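Local coordinates for periplasmic zinc-binding protein troA (Treponema pallidum, PDB 1K0F) that binds zinc with high affinity in the periplasm and hands it to the membrane permease of the TroABC ABC transporter for import into the cytoplasm, at residues W104-L109 and F174-G179; D147-R152 and M263-I268; I214-S219 and G242-S247. One frame throughout, in Å; residues are numbered along the deposited sequence.

Contact 1 of 3, residues W104-L109 and F174-G179; sequences WFDVKL and FSRAYG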
loop_
_atom_site.group_PDB
_atom_site.type_symbol
_atom_site.label_atom_id
_atom_site.label_comp_id
_atom_site.label_asym_id
_atom_site.label_seq_id
_atom_site.Cartn_x
_atom_site.Cartn_y
_atom_site.Cartn_z
ATOM N N TRP A 104 -5.261 0.519 1.054
ATOM C CA TRP A 104 -5.071 -0.909 0.866
ATOM C C TRP A 104 -4.568 -1.534 2.155
ATOM O O TRP A 104 -4.166 -2.698 2.169
ATOM C CB TRP A 104 -4.049 -1.162 -0.230
ATOM C CG TRP A 104 -2.782 -0.466 0.039
ATOM C CD1 TRP A 104 -1.796 -0.855 0.900
ATOM C CD2 TRP A 104 -2.362 0.774 -0.524
ATOM N NE1 TRP A 104 -0.784 0.071 0.906
ATOM C CE2 TRP A 104 -1.105 1.083 0.040
ATOM C CE3 TRP A 104 -2.925 1.654 -1.454
ATOM C CZ2 TRP A 104 -0.402 2.237 -0.295
ATOM C CZ3 TRP A 104 -2.228 2.804 -1.785
ATOM C CH2 TRP A 104 -0.978 3.084 -1.207
ATOM N N PHE A 105 -4.553 -0.752 3.228
ATOM C CA PHE A 105 -4.103 -1.277 4.505
ATOM C C PHE A 105 -5.287 -1.534 5.420
ATOM O O PHE A 105 -5.125 -1.982 6.552
ATOM C CB PHE A 105 -3.081 -0.349 5.151
ATOM C CG PHE A 105 -1.668 -0.635 4.717
ATOM C CD1 PHE A 105 -1.249 -1.943 4.499
ATOM C CD2 PHE A 105 -0.770 0.402 4.487
ATOM C CE1 PHE A 105 0.046 -2.215 4.057
ATOM C CE2 PHE A 105 0.521 0.145 4.046
ATOM C CZ PHE A 105 0.933 -1.167 3.825
ATOM N N ASP A 106 -6.479 -1.222 4.918
ATOM C CA ASP A 106 -7.713 -1.512 5.625
ATOM C C ASP A 106 -8.388 -2.482 4.657
ATOM O O ASP A 106 -9.158 -2.079 3.790
ATOM C CB ASP A 106 -8.586 -0.272 5.821
ATOM C CG ASP A 106 -9.853 -0.576 6.619
ATOM O OD1 ASP A 106 -10.230 -1.768 6.715
ATOM O OD2 ASP A 106 -10.475 0.370 7.154
ATOM N N VAL A 107 -8.045 -3.759 4.793
ATOM C CA VAL A 107 -8.568 -4.826 3.948
ATOM C C VAL A 107 -10.046 -4.692 3.635
ATOM O O VAL A 107 -10.466 -4.938 2.513
ATOM C CB VAL A 107 -8.348 -6.192 4.602
ATOM C CG1 VAL A 107 -8.870 -7.277 3.708
ATOM C CG2 VAL A 107 -6.881 -6.393 4.907
ATOM N N LYS A 108 -10.828 -4.304 4.634
ATOM C CA LYS A 108 -12.267 -4.157 4.469
ATOM C C LYS A 108 -12.650 -2.971 3.587
ATOM O O LYS A 108 -13.663 -3.000 2.889
ATOM C CB LYS A 108 -12.916 -4.010 5.845
ATOM C CG LYS A 108 -14.199 -4.801 6.029
ATOM C CD LYS A 108 -15.334 -3.906 6.531
ATOM C CE LYS A 108 -15.686 -4.191 7.988
ATOM N NZ LYS A 108 -17.103 -3.838 8.288
ATOM N N LEU A 109 -11.842 -1.920 3.631
ATOM C CA LEU A 109 -12.097 -0.719 2.843
ATOM C C LEU A 109 -11.389 -0.804 1.497
ATOM O O LEU A 109 -11.567 0.051 0.629
ATOM C CB LEU A 109 -11.619 0.514 3.606
ATOM C CG LEU A 109 -11.735 1.862 2.894
ATOM C CD1 LEU A 109 -13.099 2.476 3.180
ATOM C CD2 LEU A 109 -10.611 2.778 3.360
ATOM N N PHE A 174 -4.304 1.395 8.667
ATOM C CA PHE A 174 -3.866 0.170 9.319
ATOM C C PHE A 174 -4.061 0.371 10.825
ATOM O O PHE A 174 -4.526 -0.526 11.533
ATOM C CB PHE A 174 -2.390 -0.106 8.996
ATOM C CG PHE A 174 -1.811 -1.280 9.738
ATOM C CD1 PHE A 174 -1.991 -2.577 9.267
ATOM C CD2 PHE A 174 -1.092 -1.084 10.920
ATOM C CE1 PHE A 174 -1.468 -3.660 9.961
ATOM C CE2 PHE A 174 -0.565 -2.157 11.622
ATOM C CZ PHE A 174 -0.752 -3.447 11.145
ATOM N N SER A 175 -3.717 1.564 11.299
ATOM C CA SER A 175 -3.857 1.889 12.705
ATOM C C SER A 175 -5.334 1.964 13.063
ATOM O O SER A 175 -5.778 1.335 14.024
ATOM C CB SER A 175 -3.170 3.227 13.007
ATOM O OG SER A 175 -4.049 4.331 12.834
ATOM N N ARG A 176 -6.095 2.719 12.274
ATOM C CA ARG A 176 -7.522 2.887 12.516
ATOM C C ARG A 176 -8.290 1.570 12.445
ATOM O O ARG A 176 -9.250 1.363 13.185
ATOM C CB ARG A 176 -8.105 3.878 11.505
ATOM C CG ARG A 176 -9.620 3.982 11.533
ATOM C CD ARG A 176 -10.112 5.057 10.584
ATOM N NE ARG A 176 -10.543 4.491 9.311
ATOM C CZ ARG A 176 -11.222 5.154 8.379
ATOM N NH1 ARG A 176 -11.556 6.423 8.568
ATOM N NH2 ARG A 176 -11.575 4.543 7.254
ATOM N N ALA A 177 -7.839 0.673 11.573
ATOM C CA ALA A 177 -8.505 -0.613 11.364
ATOM C C ALA A 177 -8.239 -1.673 12.413
ATOM O O ALA A 177 -9.172 -2.251 12.965
ATOM C CB ALA A 177 -8.141 -1.165 9.994
ATOM N N TYR A 178 -6.965 -1.917 12.693
ATOM C CA TYR A 178 -6.584 -2.949 13.644
ATOM C C TYR A 178 -5.962 -2.458 14.953
ATOM O O TYR A 178 -5.399 -3.253 15.712
ATOM C CB TYR A 178 -5.661 -3.933 12.924
ATOM C CG TYR A 178 -6.118 -4.176 11.502
ATOM C CD1 TYR A 178 -7.108 -5.119 11.219
ATOM C CD2 TYR A 178 -5.617 -3.414 10.445
ATOM C CE1 TYR A 178 -7.594 -5.294 9.924
ATOM C CE2 TYR A 178 -6.098 -3.584 9.143
ATOM C CZ TYR A 178 -7.087 -4.523 8.894
ATOM O OH TYR A 178 -7.583 -4.681 7.624
ATOM N N GLY A 179 -6.071 -1.155 15.212
ATOM C CA GLY A 179 -5.546 -0.576 16.444
ATOM C C GLY A 179 -4.046 -0.640 16.667
ATOM O O GLY A 179 -3.531 -1.561 17.302
#
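Y178 OH takes a weak hydrogen bond from V107 N at 3.0 Å, bent to 134° at the hydrogen, and also bonds to D147 on helix 129-156. V107 turns CG2 in beside its own backbone N, and this methyl lies 3.3 Å from Y178 OH, so amide and methyl of one residue meet the same oxygen. The edge of the Y178 ring faces the backbone: F105 O sits in the ring plane, 3.2 Å from CE2. D106 is the N-cap of helix 107-124, its OD1 accepting weak bonds from K108 N and L109 N. D106 CG, anti to the backbone N (chi1 -177°), rests 3.8 Å from A177 CB. D106 OD2 and R176 NH2 stay 4.3 Å apart, too far for a salt bridge; R176 bonds instead to Q90 O. F105 and F174 meet through their CB atoms at 3.9 Å; the F105 ring leads away and stacks on F171, while that of F174 stacks on F180. The contact thus joins the start of helix 107-124 to the end of helix 172-178, with helix 129-156 against V107 and Y178 and helix 260-273 against F105 and F174.

Contact 2 of 3, residues D147-R152 and M263-I268; sequences DAYVRR and MVTHNI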
loop_
_atom_site.group_PDB
_atom_site.type_symbol
_atom_site.label_atom_id
_atom_site.label_comp_id
_atom_site.label_asym_id
_atom_site.label_seq_id
_atom_site.Cartn_x
_atom_site.Cartn_y
_atom_site.Cartn_z
ATOM N N ASP A 147 -8.442 -9.578 6.167
ATOM C CA ASP A 147 -8.784 -8.545 7.117
ATOM C C ASP A 147 -8.983 -9.175 8.488
ATOM O O ASP A 147 -8.564 -8.627 9.506
ATOM C CB ASP A 147 -10.062 -7.831 6.705
ATOM C CG ASP A 147 -10.458 -6.773 7.695
ATOM O OD1 ASP A 147 -10.041 -5.608 7.522
ATOM O OD2 ASP A 147 -11.180 -7.117 8.654
ATOM N N ALA A 148 -9.625 -10.337 8.508
ATOM C CA ALA A 148 -9.884 -11.032 9.759
ATOM C C ALA A 148 -8.571 -11.353 10.439
ATOM O O ALA A 148 -8.348 -10.985 11.590
ATOM C CB ALA A 148 -10.662 -12.307 9.491
ATOM N N TYR A 149 -7.706 -12.036 9.697
ATOM C CA TYR A 149 -6.394 -12.451 10.170
ATOM C C TYR A 149 -5.607 -11.283 10.750
ATOM O O TYR A 149 -5.100 -11.368 11.864
ATOM C CB TYR A 149 -5.630 -13.092 9.006
ATOM C CG TYR A 149 -4.186 -13.459 9.279
ATOM C CD1 TYR A 149 -3.844 -14.734 9.738
ATOM C CD2 TYR A 149 -3.152 -12.554 9.019
ATOM C CE1 TYR A 149 -2.511 -15.101 9.923
ATOM C CE2 TYR A 149 -1.818 -12.913 9.200
ATOM C CZ TYR A 149 -1.507 -14.185 9.649
ATOM O OH TYR A 149 -0.189 -14.552 9.799
ATOM N N VAL A 150 -5.520 -10.192 9.996
ATOM C CA VAL A 150 -4.782 -9.014 10.440
ATOM C C VAL A 150 -5.359 -8.428 11.719
ATOM O O VAL A 150 -4.649 -7.781 12.486
ATOM C CB VAL A 150 -4.760 -7.920 9.356
ATOM C CG1 VAL A 150 -4.041 -6.681 9.877
ATOM C CG2 VAL A 150 -4.069 -8.450 8.104
ATOM N N ARG A 151 -6.652 -8.628 11.943
ATOM C CA ARG A 151 -7.253 -8.118 13.162
ATOM C C ARG A 151 -6.920 -9.107 14.267
ATOM O O ARG A 151 -6.424 -8.719 15.322
ATOM C CB ARG A 151 -8.768 -7.969 13.025
ATOM C CG ARG A 151 -9.343 -6.953 14.017
ATOM C CD ARG A 151 -10.790 -6.574 13.701
ATOM N NE ARG A 151 -10.985 -5.126 13.625
ATOM C CZ ARG A 151 -11.346 -4.484 12.517
ATOM N NH1 ARG A 151 -11.552 -5.157 11.389
ATOM N NH2 ARG A 151 -11.506 -3.167 12.534
ATOM N N ARG A 152 -7.189 -10.386 14.020
ATOM C CA ARG A 152 -6.880 -11.422 14.994
ATOM C C ARG A 152 -5.440 -11.173 15.411
ATOM O O ARG A 152 -5.162 -10.850 16.564
ATOM C CB ARG A 152 -7.006 -12.808 14.352
ATOM C CG ARG A 152 -6.385 -13.948 15.167
ATOM C CD ARG A 152 -6.690 -15.312 14.551
ATOM N NE ARG A 152 -6.832 -15.230 13.098
ATOM C CZ ARG A 152 -7.231 -16.234 12.323
ATOM N NH1 ARG A 152 -7.537 -17.412 12.851
ATOM N NH2 ARG A 152 -7.322 -16.063 11.013
ATOM N N MET A 263 1.612 -9.854 0.923
ATOM C CA MET A 263 2.321 -8.632 1.262
ATOM C C MET A 263 1.875 -8.146 2.629
ATOM O O MET A 263 2.695 -7.756 3.462
ATOM C CB MET A 263 2.036 -7.539 0.234
ATOM C CG MET A 263 2.250 -6.120 0.767
ATOM S SD MET A 263 0.858 -5.011 0.459
ATOM C CE MET A 263 1.737 -3.437 0.223
ATOM N N VAL A 264 0.560 -8.161 2.833
ATOM C CA VAL A 264 -0.044 -7.726 4.093
ATOM C C VAL A 264 0.161 -8.768 5.201
ATOM O O VAL A 264 0.276 -8.425 6.387
ATOM C CB VAL A 264 -1.555 -7.464 3.917
ATOM C CG1 VAL A 264 -2.180 -7.118 5.249
ATOM C CG2 VAL A 264 -1.765 -6.341 2.923
ATOM N N THR A 265 0.204 -10.041 4.815
ATOM C CA THR A 265 0.408 -11.086 5.791
ATOM C C THR A 265 1.804 -10.896 6.309
ATOM O O THR A 265 2.054 -11.016 7.504
ATOM C CB THR A 265 0.294 -12.480 5.174
ATOM O OG1 THR A 265 -1.076 -12.737 4.849
ATOM C CG2 THR A 265 0.761 -13.524 6.162
ATOM N N HIS A 266 2.721 -10.591 5.401
ATOM C CA HIS A 266 4.097 -10.380 5.795
ATOM C C HIS A 266 4.141 -9.237 6.779
ATOM O O HIS A 266 4.840 -9.296 7.789
ATOM C CB HIS A 266 4.970 -9.999 4.609
ATOM C CG HIS A 266 6.174 -9.196 4.996
ATOM N ND1 HIS A 266 7.399 -9.770 5.251
ATOM C CD2 HIS A 266 6.307 -7.878 5.280
ATOM C CE1 HIS A 266 8.237 -8.837 5.667
ATOM N NE2 HIS A 266 7.596 -7.686 5.699
ATOM N N ASN A 267 3.395 -8.189 6.464
ATOM C CA ASN A 267 3.373 -7.001 7.304
ATOM C C ASN A 267 3.003 -7.306 8.750
ATOM O O ASN A 267 3.841 -7.182 9.640
ATOM C CB ASN A 267 2.429 -5.954 6.696
ATOM C CG ASN A 267 3.141 -5.037 5.681
ATOM O OD1 ASN A 267 4.275 -5.299 5.261
ATOM N ND2 ASN A 267 2.467 -3.961 5.287
ATOM N N ILE A 268 1.757 -7.713 8.990
ATOM C CA ILE A 268 1.305 -8.036 10.344
ATOM C C ILE A 268 2.166 -9.111 10.993
ATOM O O ILE A 268 2.439 -9.062 12.194
ATOM C CB ILE A 268 -0.177 -8.508 10.352
ATOM C CG1 ILE A 268 -0.827 -8.103 11.665
ATOM C CG2 ILE A 268 -0.276 -10.023 10.188
ATOM C CD1 ILE A 268 -1.040 -6.631 11.773
#
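Y149 and V150 of helix 129-156 pack against V264, T265 and I268 of helix 260-273 in a nearly parallel helix pair. This is plain apolar packing of the long helix 129-156 against the C-terminal helix of the chain, set back from the zinc site. The two short axes differ by only 6° in direction and come within 10.1 Å of each other, and no hydrogen bond crosses between them; the join is made mostly by side chains, with I268 CG1 and CD1 also resting near V150 O.

Y149 can be followed outward. Its CB points toward the partner helix, and CG stands anti to the backbone N (chi1 174°). CD2 is the first ring atom to come near I268 CG2, and CE2 comes closer still, 3.4 Å from that methyl. The ring and the isoleucine slide past each other in opposite directions. CE2 also has T265 CG2 as a neighbour, and the threonine crosses the tyrosine at about a right angle. At the tip, OH lies 3.9 Å from T265 CG2, an apolar neighbour; its polar partner is D269, one residue beyond I268, in a hydrogen bond. T265 has CG2 anti to its own backbone N and OG1 beside it, which presents the methyl to the tyrosine while OG1 bonds back to V261 O in its own helix.

V150 divides its two methyls between two partners. CG2 meets V264 CG1 at 3.7 Å, the side chains crossing at about a right angle, and CG1 faces the end of I268. F174 and Y178 of helix 172-178 also touch V150, and F174 reaches I268 as well, so a third helix packs against this part of the pair. I268 serves both residues: CG2 against the tyrosine ring, CD1 3.6 Å from V150 CG1.

Contact 3 of 3, residues I214-S219 and G242-S247; sequences IFIESS and GGELFS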
loop_
_atom_site.group_PDB
_atom_site.type_symbol
_atom_site.label_atom_id
_atom_site.label_comp_id
_atom_site.label_asym_id
_atom_site.label_seq_id
_atom_site.Cartn_x
_atom_site.Cartn_y
_atom_site.Cartn_z
ATOM N N ILE A 214 11.310 -1.123 15.371
ATOM C CA ILE A 214 10.814 -0.134 14.429
ATOM C C ILE A 214 10.979 -0.876 13.101
ATOM O O ILE A 214 11.699 -1.869 13.054
ATOM C CB ILE A 214 11.679 1.165 14.449
ATOM C CG1 ILE A 214 13.169 0.827 14.386
ATOM C CG2 ILE A 214 11.388 1.961 15.718
ATOM C CD1 ILE A 214 14.038 1.998 13.994
ATOM N N PHE A 215 10.334 -0.419 12.032
ATOM C CA PHE A 215 10.443 -1.133 10.762
ATOM C C PHE A 215 10.916 -0.364 9.543
ATOM O O PHE A 215 10.688 0.832 9.401
ATOM C CB PHE A 215 9.106 -1.786 10.429
ATOM C CG PHE A 215 8.632 -2.737 11.479
ATOM C CD1 PHE A 215 8.257 -2.272 12.735
ATOM C CD2 PHE A 215 8.612 -4.103 11.236
ATOM C CE1 PHE A 215 7.873 -3.155 13.739
ATOM C CE2 PHE A 215 8.229 -5.002 12.239
ATOM C CZ PHE A 215 7.859 -4.526 13.493
ATOM N N ILE A 216 11.585 -1.078 8.653
ATOM C CA ILE A 216 12.060 -0.494 7.410
ATOM C C ILE A 216 10.910 -0.670 6.433
ATOM O O ILE A 216 9.851 -1.188 6.784
ATOM C CB ILE A 216 13.312 -1.235 6.843
ATOM C CG1 ILE A 216 13.425 -2.626 7.457
ATOM C CG2 ILE A 216 14.588 -0.441 7.148
ATOM C CD1 ILE A 216 14.456 -3.480 6.804
ATOM N N GLU A 217 11.113 -0.243 5.200
ATOM C CA GLU A 217 10.082 -0.384 4.205
ATOM C C GLU A 217 10.718 -0.601 2.865
ATOM O O GLU A 217 11.792 -0.085 2.590
ATOM C CB GLU A 217 9.211 0.848 4.173
ATOM C CG GLU A 217 8.219 0.895 5.302
ATOM C CD GLU A 217 7.328 2.097 5.205
ATOM O OE1 GLU A 217 6.705 2.472 6.217
ATOM O OE2 GLU A 217 7.256 2.673 4.103
ATOM N N SER A 218 10.038 -1.375 2.035
ATOM C CA SER A 218 10.527 -1.702 0.713
ATOM C C SER A 218 10.612 -0.523 -0.251
ATOM O O SER A 218 11.427 -0.547 -1.174
ATOM C CB SER A 218 9.634 -2.780 0.104
ATOM O OG SER A 218 8.386 -2.799 0.763
ATOM N N SER A 219 9.798 0.510 -0.044
ATOM C CA SER A 219 9.790 1.643 -0.968
ATOM C C SER A 219 10.510 2.906 -0.535
ATOM O O SER A 219 10.508 3.898 -1.254
ATOM C CB SER A 219 8.353 1.998 -1.306
ATOM O OG SER A 219 7.517 1.779 -0.186
ATOM N N GLY A 242 12.553 -4.313 13.316
ATOM C CA GLY A 242 11.728 -5.509 13.389
ATOM C C GLY A 242 11.338 -6.186 12.091
ATOM O O GLY A 242 10.539 -7.127 12.089
ATOM N N GLY A 243 11.878 -5.709 10.982
ATOM C CA GLY A 243 11.560 -6.322 9.719
ATOM C C GLY A 243 11.331 -5.236 8.709
ATOM O O GLY A 243 11.122 -4.081 9.064
ATOM N N GLU A 244 11.390 -5.601 7.440
ATOM C CA GLU A 244 11.159 -4.641 6.382
ATOM C C GLU A 244 9.706 -4.748 6.044
ATOM O O GLU A 244 9.209 -5.837 5.821
ATOM C CB GLU A 244 11.985 -4.982 5.158
ATOM C CG GLU A 244 12.337 -3.774 4.343
ATOM C CD GLU A 244 12.831 -4.143 2.979
ATOM O OE1 GLU A 244 12.910 -5.355 2.699
ATOM O OE2 GLU A 244 13.138 -3.235 2.183
ATOM N N LEU A 245 9.011 -3.627 5.996
ATOM C CA LEU A 245 7.607 -3.703 5.687
ATOM C C LEU A 245 7.295 -3.234 4.275
ATOM O O LEU A 245 8.095 -2.533 3.636
ATOM C CB LEU A 245 6.815 -2.898 6.712
ATOM C CG LEU A 245 7.058 -3.321 8.166
ATOM C CD1 LEU A 245 6.071 -2.604 9.075
ATOM C CD2 LEU A 245 6.909 -4.823 8.302
ATOM N N PHE A 246 6.136 -3.656 3.781
ATOM C CA PHE A 246 5.691 -3.268 2.455
ATOM C C PHE A 246 4.783 -2.086 2.664
ATOM O O PHE A 246 3.733 -2.221 3.280
ATOM C CB PHE A 246 4.909 -4.399 1.799
ATOM C CG PHE A 246 5.758 -5.557 1.403
ATOM C CD1 PHE A 246 6.701 -5.419 0.394
ATOM C CD2 PHE A 246 5.669 -6.755 2.083
ATOM C CE1 PHE A 246 7.547 -6.454 0.076
ATOM C CE2 PHE A 246 6.509 -7.795 1.776
ATOM C CZ PHE A 246 7.454 -7.651 0.772
ATOM N N SER A 247 5.190 -0.923 2.179
ATOM C CA SER A 247 4.365 0.256 2.345
ATOM C C SER A 247 3.500 0.454 1.114
ATOM O O SER A 247 2.326 0.076 1.102
ATOM C CB SER A 247 5.230 1.490 2.577
ATOM O OG SER A 247 6.542 1.300 2.091
#
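Strands 213-217 and 240-245 are the two parallel strands of a beta-alpha-beta unit, joined through helix 225-233, and their C-terminal ends lead to the zinc site. I216 pairs with E244 and E217 with L245. G242 N gives to I214 O, and I216 N to G243 O. I216 O then accepts from L245 N at 2.7 Å, a fairly straight bond (164° at the hydrogen) whose donor lies above the carbonyl plane. L245 O is gripped twice by S218, by its N at 2.8 Å nearly along the C=O axis and by OG at 2.9 Å from a direction tilted out of the carbonyl plane.

The F215 ring, its CG beside the backbone N (chi1 -58°), has CE2 near G242 O and CD2 near L245 CD2. G242 CA sits over one face, offset toward the rim and 4.1 Å from the ring centroid, in a CH-pi contact. The isobutyl group of L245 crosses the phenylalanine obliquely, bringing CG to 3.4 Å from F215 CB. In the I216-E244 pair, the isoleucine tip CD1 lies 3.3 Å from E244 CG, so the glutamate's aliphatic stem does the packing.

E217 is buried and runs extended beyond CG. The exact place of its OE2 is less sure, but as modelled this oxygen bonds H168 ND1 and accepts from the S247 hydroxyl. H168 is one of the four zinc ligands, so E217 would probably act as its second-shell partner. Beyond the strands, S218 OG approaches F246 CD1 to 3.1 Å.

In the fold
Contacts 1 and 2 adjoin, their centres about 10 Å apart, with V107 CB 3.2 Å from D147 CB. Helix 260-273 follows strand 240-245 in the chain and packs against the segment 242-247, N267 OD1 lying 2.9 Å from F246 N; the centres of contacts 2 and 3 are about 15 Å apart. Contact 1 reaches contact 3 directly where W104 NE1 lies 3.1 Å from S247 O. The zinc ligands H37, H102, H168 and D248, empty of metal in this structure, border two of the contacts: side chain to side chain, F105 is about 4 Å from H102, E217 about 3 Å from H168 and S219 about 4 Å from D248. Contact 2 stands further back, the V264 side chain about 10 Å from that of H102.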